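PDB 2R5F: transcriptional regulator, putative from Pseudomonas syringae pv. tomato, which probably acts as a DNA-binding transcription factor of the SorC family, the fragment here being its putative sugar-binding domain. Local coordinates for residues I43-A48 with V74-P79; S56-I61 with S85-V90; V89-G94 with L106-L111; T154-G159 with R222-V227; C194-D199 with V213-L218. One frame throughout, in Å; residues are numbered along the deposited sequence.

In the fold
Contacts 3, 4 and 5 are buried, contact 4 nearest the centre of the chain (about 8 Å between centres); contacts 1 and 2 are partly buried. Contacts 2 and 4 pair parallel strands of one mixed sheet and touch each other. Both are backbone-bonded, apolar on the face of Ile61 and Val89 and on that of Ala156 and Val227, with polar or charged side chains (His60, Glu88, Arg226) on the other face. Contact 3 shares Val89 and Val90 with contact 2 but turns to helix 101-115. Contact 1 sets helix 36-54 against the loop that leaves helix 68-75 and touches contact 3. Contact 5 relies on an arginine-serine grip and meets contacts 3 and 4 through Met216.

Contact 1 of 5, residues I43-A48 with V74-P79; sequences IGSAAA and VSHMHP
His76 lays its imidazole against the helical turn of Gly44 and Ser45, and a CH-pi contact forms in this part of the pairing of 43-48 with 74-79. Ser45 CB, not OG, stands over the ring centre, 3.8 Å from the centroid of the His76 ring and only 8° off its normal. The backbone also takes part: Ser45 N lies 3.7 Å from His76 CD2, and Gly44 C approaches the ring obliquely. At Gly44 no side chain stands between the helix backbone and the imidazole.

Aliphatic packing carries an equal share of the contact, one turn further along the helix. Ala48 directs its methyl at the other segment, with CB 3.8 Å from His76 CB and 4.3 Å from the CB of Met77, a selenomethionine.

The polar end of the histidine is held from within the same helix as Ser45, since His76 NE2 is hydrogen-bonded to Gln41 OE1, which helps to fix the rotation of the ring. The contact thus joins helix 36-54 to the chain leaving helix 68-75, while Val74 and Met77 pack against helix 101-115 and Ile43 and Ala46 against strand 24-28.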
# COMPACT_ATOMS: atom_id res chain seq x y z
N ILE A 43 6.55 -8.70 6.11
CA ILE A 43 6.31 -7.34 5.58
C ILE A 43 5.30 -6.59 6.45
O ILE A 43 5.55 -5.44 6.86
CB ILE A 43 5.90 -7.34 4.07
CG1 ILE A 43 7.08 -7.79 3.21
CG2 ILE A 43 5.44 -5.91 3.62
CD1 ILE A 43 6.67 -8.27 1.85
N GLY A 44 4.17 -7.23 6.72
CA GLY A 44 3.16 -6.62 7.60
C GLY A 44 3.73 -6.22 8.95
O GLY A 44 3.53 -5.11 9.43
N SER A 45 4.47 -7.12 9.58
CA SER A 45 5.11 -6.82 10.87
C SER A 45 6.06 -5.63 10.83
O SER A 45 6.03 -4.78 11.72
CB SER A 45 5.84 -8.05 11.41
OG SER A 45 6.53 -7.68 12.59
N ALA A 46 6.92 -5.58 9.81
CA ALA A 46 7.84 -4.46 9.64
C ALA A 46 7.04 -3.16 9.40
O ALA A 46 7.40 -2.10 9.92
CB ALA A 46 8.81 -4.74 8.48
N ALA A 47 5.96 -3.27 8.63
CA ALA A 47 5.03 -2.15 8.34
C ALA A 47 4.39 -1.58 9.60
O ALA A 47 4.34 -0.35 9.78
CB ALA A 47 3.94 -2.61 7.36
N ALA A 48 3.92 -2.48 10.47
CA ALA A 48 3.35 -2.07 11.75
C ALA A 48 4.34 -1.22 12.53
O ALA A 48 3.97 -0.16 13.06
CB ALA A 48 2.90 -3.29 12.57
N VAL A 74 -2.13 -4.58 9.74
CA VAL A 74 -3.09 -4.18 10.78
C VAL A 74 -3.13 -5.21 11.91
O VAL A 74 -3.13 -4.83 13.08
CB VAL A 74 -4.49 -3.88 10.22
CG1 VAL A 74 -5.53 -3.75 11.37
CG2 VAL A 74 -4.46 -2.61 9.38
N SER A 75 -3.07 -6.49 11.56
CA SER A 75 -3.13 -7.56 12.57
C SER A 75 -1.89 -7.63 13.46
O SER A 75 -1.92 -8.28 14.50
CB SER A 75 -3.39 -8.91 11.92
OG SER A 75 -2.18 -9.46 11.45
N HIS A 76 -0.82 -6.96 13.05
CA HIS A 76 0.43 -6.84 13.83
C HIS A 76 0.50 -5.60 14.71
O HIS A 76 1.47 -5.43 15.45
CB HIS A 76 1.67 -6.89 12.92
CG HIS A 76 2.06 -8.27 12.51
ND1 HIS A 76 2.74 -9.13 13.34
CD2 HIS A 76 1.85 -8.96 11.36
CE1 HIS A 76 2.94 -10.28 12.72
NE2 HIS A 76 2.41 -10.20 11.52
N MSE A 77 -0.50 -4.73 14.62
CA MSE A 77 -0.52 -3.53 15.46
C MSE A 77 -1.48 -3.61 16.66
O MSE A 77 -2.40 -4.44 16.70
CB MSE A 77 -0.67 -2.22 14.65
CG MSE A 77 -1.63 -2.22 13.49
SE MSE A 77 -1.30 -0.75 12.17
CE MSE A 77 -1.39 0.79 13.36
N HIS A 78 -1.25 -2.74 17.64
CA HIS A 78 -1.93 -2.83 18.93
C HIS A 78 -2.73 -1.56 19.30
O HIS A 78 -2.42 -0.47 18.79
CB HIS A 78 -0.90 -3.17 20.02
CG HIS A 78 -0.27 -4.51 19.86
ND1 HIS A 78 1.03 -4.67 19.42
CD2 HIS A 78 -0.75 -5.76 20.06
CE1 HIS A 78 1.32 -5.96 19.36
NE2 HIS A 78 0.25 -6.65 19.74
N PRO A 79 -3.75 -1.70 20.18
CA PRO A 79 -4.55 -0.55 20.64
C PRO A 79 -3.79 0.37 21.60
O PRO A 79 -2.71 0.87 21.26
CB PRO A 79 -5.72 -1.21 21.39
CG PRO A 79 -5.65 -2.68 21.05
CD PRO A 79 -4.22 -2.96 20.79

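Contact 2 of 5, residues S56-I61 with S85-V90; sequences SAQDHI and SAQEVV
Parallel strands 60-63 and 88-94 are paired here in the central sheet, with Ile61 in register with Val89. Two backbone bonds hold this pair, Ile61 N to Glu88 O at 2.9 Å and Val90 N to Ile61 O at 2.7 Å. Just before it, Gln87 N donates to Asp59 O.

His60 and Glu88 meet through their side chains. His60 ND1 donates to Glu88 OE2 in a nearly straight bond (171°); the 2.5 Å between His60 ND1 and Glu88 OE2 is very short, and the exact length is doubtful. The carboxylate oxygen lies at the ring edge, but the ring and carboxylate planes are turned 58° apart. Arg149 forms a salt bridge to the same OE2, which probably favours a charged carboxylate.

Gln87 covers a face of the same imidazole: its CB sits over the centre of the His60 ring, 3.6 Å from the centroid. Bent at chi2 (-57°), the chain then carries its amide back to the preceding turn, where Gln87 NE2 donates to Ala57 O at 2.7 Å.

That turn, type I from Ser56 to Asp59, is braced by an ST turn in which Ser56 OG accepts from Gln58 N. On the sheet face of Ile61 and Val89, Ile61 CD1 meets Ala86 CB at 3.8 Å. Parallel neighbours of this kind, with helix 68-75 in the connection between them, are characteristic of a Rossmann-like alpha/beta sheet.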
# COMPACT_ATOMS: atom_id res chain seq x y z
N SER A 56 3.08 10.42 12.00
CA SER A 56 2.83 11.70 12.65
C SER A 56 1.32 11.85 12.90
O SER A 56 0.50 11.29 12.16
CB SER A 56 3.31 12.82 11.73
OG SER A 56 2.73 14.07 12.11
N ALA A 57 0.95 12.62 13.93
CA ALA A 57 -0.45 12.85 14.27
C ALA A 57 -1.14 13.73 13.23
O ALA A 57 -2.37 13.76 13.15
CB ALA A 57 -0.59 13.44 15.66
N GLN A 58 -0.33 14.43 12.44
CA GLN A 58 -0.80 15.31 11.37
C GLN A 58 -1.06 14.57 10.05
O GLN A 58 -1.68 15.12 9.14
CB GLN A 58 0.21 16.44 11.14
CG GLN A 58 -0.24 17.81 11.65
CD GLN A 58 -0.76 17.79 13.08
OE1 GLN A 58 0.01 17.61 14.04
NE2 GLN A 58 -2.06 17.99 13.24
N ASP A 59 -0.61 13.32 9.96
CA ASP A 59 -0.74 12.52 8.73
C ASP A 59 -2.19 12.14 8.44
O ASP A 59 -2.94 11.78 9.34
CB ASP A 59 0.10 11.24 8.82
CG ASP A 59 1.55 11.41 8.32
OD1 ASP A 59 1.85 12.25 7.45
OD2 ASP A 59 2.41 10.64 8.80
N HIS A 60 -2.58 12.26 7.17
CA HIS A 60 -3.87 11.83 6.68
C HIS A 60 -3.58 10.60 5.84
O HIS A 60 -2.99 10.73 4.76
CB HIS A 60 -4.47 12.92 5.78
CG HIS A 60 -4.74 14.22 6.49
ND1 HIS A 60 -6.01 14.73 6.65
CD2 HIS A 60 -3.90 15.10 7.08
CE1 HIS A 60 -5.94 15.87 7.30
NE2 HIS A 60 -4.67 16.12 7.57
N ILE A 61 -3.99 9.44 6.32
CA ILE A 61 -3.61 8.17 5.76
C ILE A 61 -4.63 7.64 4.75
O ILE A 61 -5.83 7.71 5.00
CB ILE A 61 -3.46 7.12 6.88
CG1 ILE A 61 -2.32 7.53 7.82
CG2 ILE A 61 -3.28 5.70 6.27
CD1 ILE A 61 -2.30 6.77 9.10
N SER A 85 -3.42 9.23 16.85
CA SER A 85 -2.15 8.96 16.17
C SER A 85 -2.15 9.36 14.69
O SER A 85 -1.14 9.21 14.01
CB SER A 85 -1.80 7.48 16.31
OG SER A 85 -2.02 7.04 17.65
N ALA A 86 -3.29 9.85 14.20
CA ALA A 86 -3.40 10.34 12.84
C ALA A 86 -4.63 11.20 12.71
O ALA A 86 -5.52 11.12 13.53
CB ALA A 86 -3.45 9.17 11.81
N GLN A 87 -4.68 12.02 11.65
CA GLN A 87 -5.89 12.80 11.32
C GLN A 87 -7.08 11.99 10.76
O GLN A 87 -8.21 12.22 11.15
CB GLN A 87 -5.55 13.95 10.35
CG GLN A 87 -4.61 14.99 10.92
CD GLN A 87 -5.17 15.59 12.19
OE1 GLN A 87 -6.03 16.46 12.14
NE2 GLN A 87 -4.70 15.10 13.32
N GLU A 88 -6.83 11.04 9.87
CA GLU A 88 -7.91 10.20 9.30
C GLU A 88 -7.32 8.99 8.55
O GLU A 88 -6.13 8.98 8.24
CB GLU A 88 -8.77 11.02 8.34
CG GLU A 88 -7.93 11.69 7.23
CD GLU A 88 -8.70 12.62 6.32
OE1 GLU A 88 -9.79 12.23 5.84
OE2 GLU A 88 -8.19 13.72 6.03
N VAL A 89 -8.16 7.99 8.29
CA VAL A 89 -7.82 6.85 7.47
C VAL A 89 -8.89 6.81 6.38
O VAL A 89 -10.08 6.74 6.68
CB VAL A 89 -7.82 5.54 8.28
CG1 VAL A 89 -7.57 4.31 7.38
CG2 VAL A 89 -6.77 5.64 9.40
N VAL A 90 -8.46 6.93 5.12
CA VAL A 90 -9.37 6.94 3.97
C VAL A 90 -9.20 5.63 3.20
O VAL A 90 -8.08 5.17 2.95
CB VAL A 90 -9.09 8.19 3.06
CG1 VAL A 90 -10.06 8.27 1.85
CG2 VAL A 90 -9.14 9.46 3.91

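Contact 3 of 5, residues V89-G94 with L106-L111; sequences VVQLLG and LLTQRL
Thr108 faces strand 89-91 from its helix, and the atoms of its side chain divide between Val89 and Gln91. From CB, which is directed at the strand, the branches separate. The methyl CG2, anti to the backbone N, reaches the strand backbone at Gln91 N, 3.7 Å away, and equally approaches Val89 CG1 at 3.7 Å. The hydroxyl branch lies beside the backbone N (chi1 -50°), with OG1 3.8 Å from Gln91 CB. Its polar partner is within the helix, the carbonyl of Ala104.

The Val89 and Thr108 side chains pass each other pointing opposite ways, and the Gln91 chain runs roughly perpendicular to that of Thr108. Val89 CG1 also rests 3.6 Å from Thr108 O and reaches one turn further to Leu111 CD2, at 3.9 Å. The extended Gln91 chain is anchored at its tip: NE2 donates to Leu93 O at 3.0 Å, and OE1 accepts from Leu122 N. Both polar atoms of the amide are therefore engaged in this buried setting.

The 106-111 part of helix 101-115 runs almost exactly antiparallel to strand 89-91 (175°), their axes 8.2 Å apart. The helix is covered further by helix 68-75, where Val74 meets Leu107 and Leu111, while Val90 packs against helix 138-149.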
# COMPACT_ATOMS: atom_id res chain seq x y z
N VAL A 89 -8.16 7.99 8.29
CA VAL A 89 -7.82 6.85 7.47
C VAL A 89 -8.89 6.81 6.38
O VAL A 89 -10.08 6.74 6.68
CB VAL A 89 -7.82 5.54 8.28
CG1 VAL A 89 -7.57 4.31 7.38
CG2 VAL A 89 -6.77 5.64 9.40
N VAL A 90 -8.46 6.93 5.12
CA VAL A 90 -9.37 6.94 3.97
C VAL A 90 -9.20 5.63 3.20
O VAL A 90 -8.08 5.17 2.95
CB VAL A 90 -9.09 8.19 3.06
CG1 VAL A 90 -10.06 8.27 1.85
CG2 VAL A 90 -9.14 9.46 3.91
N GLN A 91 -10.33 5.01 2.89
CA GLN A 91 -10.34 3.84 2.03
C GLN A 91 -10.05 4.29 0.61
O GLN A 91 -10.78 5.12 0.07
CB GLN A 91 -11.71 3.20 2.09
CG GLN A 91 -11.87 2.05 1.13
CD GLN A 91 -13.01 1.17 1.52
OE1 GLN A 91 -13.74 1.48 2.44
NE2 GLN A 91 -13.19 0.07 0.81
N LEU A 92 -9.00 3.74 -0.02
CA LEU A 92 -8.57 4.23 -1.34
C LEU A 92 -9.06 3.43 -2.53
O LEU A 92 -8.74 3.79 -3.66
CB LEU A 92 -7.05 4.32 -1.44
CG LEU A 92 -6.25 5.27 -0.56
CD1 LEU A 92 -4.79 5.07 -0.89
CD2 LEU A 92 -6.64 6.72 -0.72
N LEU A 93 -9.79 2.35 -2.28
CA LEU A 93 -10.34 1.48 -3.32
C LEU A 93 -11.57 0.77 -2.76
O LEU A 93 -11.52 0.22 -1.66
CB LEU A 93 -9.33 0.43 -3.80
CG LEU A 93 -9.86 -0.81 -4.59
CD1 LEU A 93 -10.71 -0.43 -5.76
CD2 LEU A 93 -8.72 -1.71 -5.07
N GLY A 94 -12.65 0.78 -3.53
CA GLY A 94 -13.88 0.11 -3.14
C GLY A 94 -14.58 -0.45 -4.37
O GLY A 94 -14.53 0.14 -5.45
N LEU A 106 -14.28 -2.99 6.64
CA LEU A 106 -13.94 -3.32 8.01
C LEU A 106 -12.46 -3.11 8.34
O LEU A 106 -12.11 -2.73 9.45
CB LEU A 106 -14.30 -4.77 8.26
CG LEU A 106 -13.85 -5.37 9.59
CD1 LEU A 106 -14.61 -4.70 10.70
CD2 LEU A 106 -14.08 -6.86 9.58
N LEU A 107 -11.58 -3.39 7.37
CA LEU A 107 -10.14 -3.22 7.57
C LEU A 107 -9.73 -1.77 7.75
O LEU A 107 -8.92 -1.45 8.61
CB LEU A 107 -9.36 -3.84 6.42
CG LEU A 107 -7.85 -3.80 6.61
CD1 LEU A 107 -7.51 -4.79 7.72
CD2 LEU A 107 -7.16 -4.24 5.33
N THR A 108 -10.31 -0.91 6.92
CA THR A 108 -10.08 0.53 6.96
C THR A 108 -10.53 1.08 8.30
O THR A 108 -9.84 1.90 8.90
CB THR A 108 -10.89 1.23 5.85
OG1 THR A 108 -10.67 0.58 4.61
CG2 THR A 108 -10.47 2.67 5.69
N GLN A 109 -11.72 0.62 8.73
CA GLN A 109 -12.32 1.00 10.00
C GLN A 109 -11.48 0.54 11.19
O GLN A 109 -11.17 1.34 12.08
CB GLN A 109 -13.76 0.47 10.11
CG GLN A 109 -14.50 0.91 11.42
CD GLN A 109 -14.45 2.41 11.67
OE1 GLN A 109 -13.65 2.92 12.47
NE2 GLN A 109 -15.30 3.14 10.96
N ARG A 110 -11.07 -0.73 11.16
CA ARG A 110 -10.18 -1.30 12.17
C ARG A 110 -8.95 -0.44 12.37
O ARG A 110 -8.61 -0.16 13.49
CB ARG A 110 -9.76 -2.71 11.81
CG ARG A 110 -10.74 -3.75 12.21
CD ARG A 110 -10.33 -5.09 11.66
NE ARG A 110 -9.13 -5.61 12.31
CZ ARG A 110 -8.33 -6.53 11.78
NH1 ARG A 110 -8.59 -7.05 10.58
NH2 ARG A 110 -7.26 -6.95 12.45
N LEU A 111 -8.30 -0.01 11.29
CA LEU A 111 -7.11 0.84 11.34
C LEU A 111 -7.36 2.22 11.94
O LEU A 111 -6.54 2.74 12.71
CB LEU A 111 -6.44 0.95 9.95
CG LEU A 111 -5.15 1.80 9.96
CD1 LEU A 111 -4.12 1.16 10.88
CD2 LEU A 111 -4.57 2.10 8.56

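Contact 4 of 5, residues T154-G159 with R222-V227; sequences TLAIVG and RSINRV
Ala156 and Val227 are in register where parallel strands 155-162 and 226-230 pair in the central sheet of this Rossmann-like domain. The tightly packed part lies on their side of the sheet. Ala156 CB touches Ile224 CD1 at 3.9 Å and also meets Val227 CG2, while Val227 CG1 reaches across to Val158 CG2, 4.0 Å away. Leu221 of helix 218-222 covers both Ala156 and Val227. Between the strands, Ala156 N donates to Arg226 O at 3.0 Å, the nitrogen lying nearly along the C=O axis, and the same carbonyl oxygen receives a CA-H...O contact from Leu155 CA.

Toward the loop end the contact becomes more polar and more open. Asn225 is exposed, and its CB lies 3.3 Å from Thr154 O; its OD1 approaches Thr154 CB and CG2 only at 4.0 Å. Thr154 turns its hydroxyl to Asp59 and to the backbone N of His60, tying this end to strand 60-63.

Arg226 occupies the other sheet face, with Leu155. Its CG is anti to the backbone N (chi1 177°), which puts it beside Leu155 CD1. Tyr50 OH accepts from NE, and the ion pair of NH2 with Asp59 is long and weak. Leu155 CD1 stands over the centre of the Arg226 guanidinium, 4.1 Å above its plane, and touches Arg226 CG at 3.8 Å.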
# COMPACT_ATOMS: atom_id res chain seq x y z
N THR A 154 -1.58 12.36 2.98
CA THR A 154 -0.17 12.62 3.12
C THR A 154 0.67 11.36 3.19
O THR A 154 1.86 11.41 2.93
CB THR A 154 0.11 13.49 4.37
OG1 THR A 154 -0.15 12.73 5.55
CG2 THR A 154 -0.75 14.71 4.36
N LEU A 155 0.06 10.24 3.57
CA LEU A 155 0.69 8.93 3.57
C LEU A 155 -0.23 7.91 2.94
O LEU A 155 -1.26 7.55 3.52
CB LEU A 155 1.02 8.50 5.00
CG LEU A 155 1.51 7.05 5.27
CD1 LEU A 155 2.84 6.73 4.61
CD2 LEU A 155 1.62 6.84 6.76
N ALA A 156 0.10 7.46 1.73
CA ALA A 156 -0.64 6.33 1.13
C ALA A 156 0.08 5.04 1.39
O ALA A 156 1.26 4.92 1.13
CB ALA A 156 -0.87 6.54 -0.38
N ILE A 157 -0.65 4.05 1.91
CA ILE A 157 -0.13 2.72 2.12
C ILE A 157 -0.79 1.76 1.13
O ILE A 157 -2.00 1.59 1.14
CB ILE A 157 -0.39 2.22 3.57
CG1 ILE A 157 -0.03 3.31 4.59
CG2 ILE A 157 0.34 0.86 3.79
CD1 ILE A 157 -0.40 2.99 5.95
N VAL A 158 0.00 1.13 0.26
CA VAL A 158 -0.55 0.38 -0.89
C VAL A 158 0.12 -0.97 -1.08
O VAL A 158 1.34 -1.11 -0.86
CB VAL A 158 -0.47 1.21 -2.24
CG1 VAL A 158 -1.23 2.55 -2.16
CG2 VAL A 158 0.99 1.43 -2.68
N GLY A 159 -0.65 -1.97 -1.47
CA GLY A 159 -0.08 -3.22 -1.87
C GLY A 159 0.16 -3.07 -3.36
O GLY A 159 -0.27 -2.09 -3.96
N ARG A 222 1.20 9.56 -7.42
CA ARG A 222 2.58 10.00 -7.60
C ARG A 222 2.91 11.28 -6.81
O ARG A 222 4.00 11.40 -6.26
CB ARG A 222 2.89 10.15 -9.09
CG ARG A 222 4.31 9.79 -9.47
CD ARG A 222 5.21 11.02 -9.47
NE ARG A 222 6.40 10.85 -10.30
CZ ARG A 222 7.53 10.32 -9.87
NH1 ARG A 222 7.62 9.91 -8.60
NH2 ARG A 222 8.58 10.20 -10.68
N SER A 223 1.95 12.21 -6.72
CA SER A 223 2.14 13.47 -5.99
C SER A 223 1.96 13.42 -4.46
O SER A 223 2.12 14.45 -3.79
CB SER A 223 1.20 14.53 -6.56
OG SER A 223 -0.15 14.16 -6.31
N ILE A 224 1.59 12.28 -3.89
CA ILE A 224 1.40 12.20 -2.43
C ILE A 224 2.74 12.34 -1.69
O ILE A 224 3.74 11.74 -2.09
CB ILE A 224 0.59 10.92 -2.01
CG1 ILE A 224 -0.87 11.10 -2.40
CG2 ILE A 224 0.68 10.66 -0.51
CD1 ILE A 224 -1.72 9.89 -2.25
N ASN A 225 2.75 13.16 -0.63
CA ASN A 225 3.92 13.38 0.23
C ASN A 225 4.80 12.12 0.42
O ASN A 225 6.03 12.19 0.34
CB ASN A 225 3.50 13.94 1.61
CG ASN A 225 3.26 15.46 1.61
OD1 ASN A 225 2.57 16.01 2.49
ND2 ASN A 225 3.83 16.16 0.62
N ARG A 226 4.16 10.98 0.65
CA ARG A 226 4.85 9.74 1.03
C ARG A 226 3.97 8.53 0.71
O ARG A 226 2.88 8.37 1.24
CB ARG A 226 5.16 9.81 2.52
CG ARG A 226 5.80 8.64 3.19
CD ARG A 226 6.58 9.22 4.35
NE ARG A 226 6.54 8.43 5.58
CZ ARG A 226 5.81 8.72 6.66
NH1 ARG A 226 5.85 7.92 7.71
NH2 ARG A 226 5.04 9.81 6.69
N VAL A 227 4.43 7.69 -0.22
CA VAL A 227 3.69 6.48 -0.57
C VAL A 227 4.50 5.27 -0.11
O VAL A 227 5.67 5.08 -0.51
CB VAL A 227 3.37 6.41 -2.08
CG1 VAL A 227 2.64 5.11 -2.44
CG2 VAL A 227 2.54 7.62 -2.49

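Contact 5 of 5, residues C194-D199 with V213-L218; sequences CLRYFD and VVSMGL
Arg196 holds Ser215 through NE on the hydroxyl and NH2 on the carbonyl. NE donates to Ser215 OG at 2.9 Å in an almost straight bond (177°), and the hydroxyl oxygen lies in the guanidinium plane. NH2 reaches the backbone, Ser215 O, at 3.0 Å, but less favourably: the bond is bent to 134°, and the donor stands above the carbonyl plane. Ser215 OG also gives a weak bond to Cys194 O, so the hydroxyl links the arginine to the backbone two residues before it.

Beyond these bonds, the backbone after the serine lines one side of the Arg196 chain. The bend at chi2 (-66°) swings CD toward the serine, Arg196 CD lying 3.8 Å from Ser215 OG, while Arg196 CG is 3.3 Å from Met216 O. Gly217 CA covers one guanidinium face, 3.9 Å above the plane and over its centre. At the root of the side chain, Arg196 CB meets Leu218 CG at 3.6 Å, and Leu218 CD1 continues to Tyr197 O and to the edge of the Phe198 ring.

Strands 191-193 and 196-198 form a beta hairpin, turned at Cys194 and Leu195, both with positive phi, whereas strand 214-215 pairs antiparallel with the end of strand 88-94; the arginine bridges these two parts of the mixed sheet. Gly217 is the N-cap residue of helix 218-222.

Farther out, the Leu195 and Val213 side chains run roughly perpendicular, with Leu195 CD2 3.9 Å from Val213 CG2. Leu93 packs against both of them and against Ser215. Backbone bonds of Val214 with Gly94 and of Met216 with Leu92 hold the serine segment in position, while the Met216 side chain packs on Leu92, Ile153 and Ile224.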
# COMPACT_ATOMS: atom_id res chain seq x y z
N CYS A 194 -4.08 -0.14 -6.46
CA CYS A 194 -5.49 0.25 -6.28
C CYS A 194 -6.40 -0.07 -7.47
O CYS A 194 -7.32 0.68 -7.74
CB CYS A 194 -5.62 1.73 -5.92
SG CYS A 194 -4.90 2.16 -4.31
N LEU A 195 -6.13 -1.19 -8.14
CA LEU A 195 -6.83 -1.55 -9.37
C LEU A 195 -6.55 -0.55 -10.49
O LEU A 195 -7.26 -0.50 -11.48
CB LEU A 195 -8.34 -1.70 -9.12
CG LEU A 195 -8.97 -3.04 -9.49
CD1 LEU A 195 -8.09 -4.24 -9.02
CD2 LEU A 195 -10.36 -3.13 -8.92
N ARG A 196 -5.49 0.23 -10.34
CA ARG A 196 -5.00 1.03 -11.47
C ARG A 196 -3.76 0.36 -12.09
O ARG A 196 -2.74 0.24 -11.46
CB ARG A 196 -4.70 2.47 -11.01
CG ARG A 196 -5.89 3.18 -10.31
CD ARG A 196 -7.03 3.40 -11.29
NE ARG A 196 -8.13 4.18 -10.71
CZ ARG A 196 -8.64 5.28 -11.25
NH1 ARG A 196 -8.17 5.76 -12.40
NH2 ARG A 196 -9.62 5.92 -10.64
N TYR A 197 -3.86 -0.05 -13.36
CA TYR A 197 -2.83 -0.85 -14.00
C TYR A 197 -1.74 -0.02 -14.67
O TYR A 197 -1.99 1.08 -15.14
CB TYR A 197 -3.49 -1.85 -14.98
CG TYR A 197 -4.22 -2.96 -14.25
CD1 TYR A 197 -5.53 -2.79 -13.79
CD2 TYR A 197 -3.58 -4.16 -13.98
CE1 TYR A 197 -6.18 -3.81 -13.09
CE2 TYR A 197 -4.22 -5.17 -13.29
CZ TYR A 197 -5.52 -5.00 -12.85
OH TYR A 197 -6.12 -6.04 -12.15
N PHE A 198 -0.52 -0.57 -14.68
CA PHE A 198 0.64 0.08 -15.29
C PHE A 198 1.50 -0.94 -16.01
O PHE A 198 1.40 -2.15 -15.76
CB PHE A 198 1.49 0.83 -14.25
CG PHE A 198 1.85 -0.00 -13.05
CD1 PHE A 198 2.88 -0.94 -13.10
CD2 PHE A 198 1.16 0.15 -11.86
CE1 PHE A 198 3.20 -1.72 -12.01
CE2 PHE A 198 1.50 -0.63 -10.74
CZ PHE A 198 2.51 -1.56 -10.81
N ASP A 199 2.36 -0.45 -16.90
CA ASP A 199 3.19 -1.32 -17.70
C ASP A 199 4.56 -1.53 -17.04
O ASP A 199 4.78 -1.07 -15.89
CB ASP A 199 3.24 -0.88 -19.19
CG ASP A 199 4.18 0.31 -19.46
OD1 ASP A 199 4.98 0.70 -18.58
OD2 ASP A 199 4.13 0.82 -20.60
N VAL A 213 -16.09 0.41 -9.18
CA VAL A 213 -14.74 0.65 -8.64
C VAL A 213 -14.42 2.14 -8.43
O VAL A 213 -14.26 2.93 -9.38
CB VAL A 213 -13.64 -0.06 -9.47
CG1 VAL A 213 -12.26 0.28 -8.95
CG2 VAL A 213 -13.84 -1.55 -9.42
N VAL A 214 -14.37 2.52 -7.16
CA VAL A 214 -13.92 3.84 -6.75
C VAL A 214 -12.52 3.61 -6.25
O VAL A 214 -12.29 2.68 -5.49
CB VAL A 214 -14.80 4.41 -5.60
CG1 VAL A 214 -14.21 5.71 -5.06
CG2 VAL A 214 -16.25 4.60 -6.06
N SER A 215 -11.58 4.44 -6.70
CA SER A 215 -10.20 4.29 -6.27
C SER A 215 -9.39 5.49 -6.70
O SER A 215 -9.73 6.18 -7.66
CB SER A 215 -9.58 3.01 -6.85
OG SER A 215 -9.29 3.14 -8.23
N MSE A 216 -8.29 5.74 -5.99
CA MSE A 216 -7.37 6.80 -6.36
C MSE A 216 -6.58 6.44 -7.62
O MSE A 216 -6.17 5.27 -7.80
CB MSE A 216 -6.40 7.07 -5.22
CG MSE A 216 -5.66 8.38 -5.38
SE MSE A 216 -4.29 8.47 -4.07
CE MSE A 216 -5.32 9.21 -2.59
N GLY A 217 -6.35 7.44 -8.47
CA GLY A 217 -5.64 7.28 -9.74
C GLY A 217 -4.14 7.32 -9.55
O GLY A 217 -3.66 7.72 -8.48
N LEU A 218 -3.39 6.92 -10.58
CA LEU A 218 -1.92 6.78 -10.47
C LEU A 218 -1.20 8.11 -10.45
O LEU A 218 -0.22 8.28 -9.72
CB LEU A 218 -1.35 5.88 -11.56
CG LEU A 218 -1.68 4.39 -11.45
CD1 LEU A 218 -1.30 3.63 -12.72
CD2 LEU A 218 -1.01 3.77 -10.23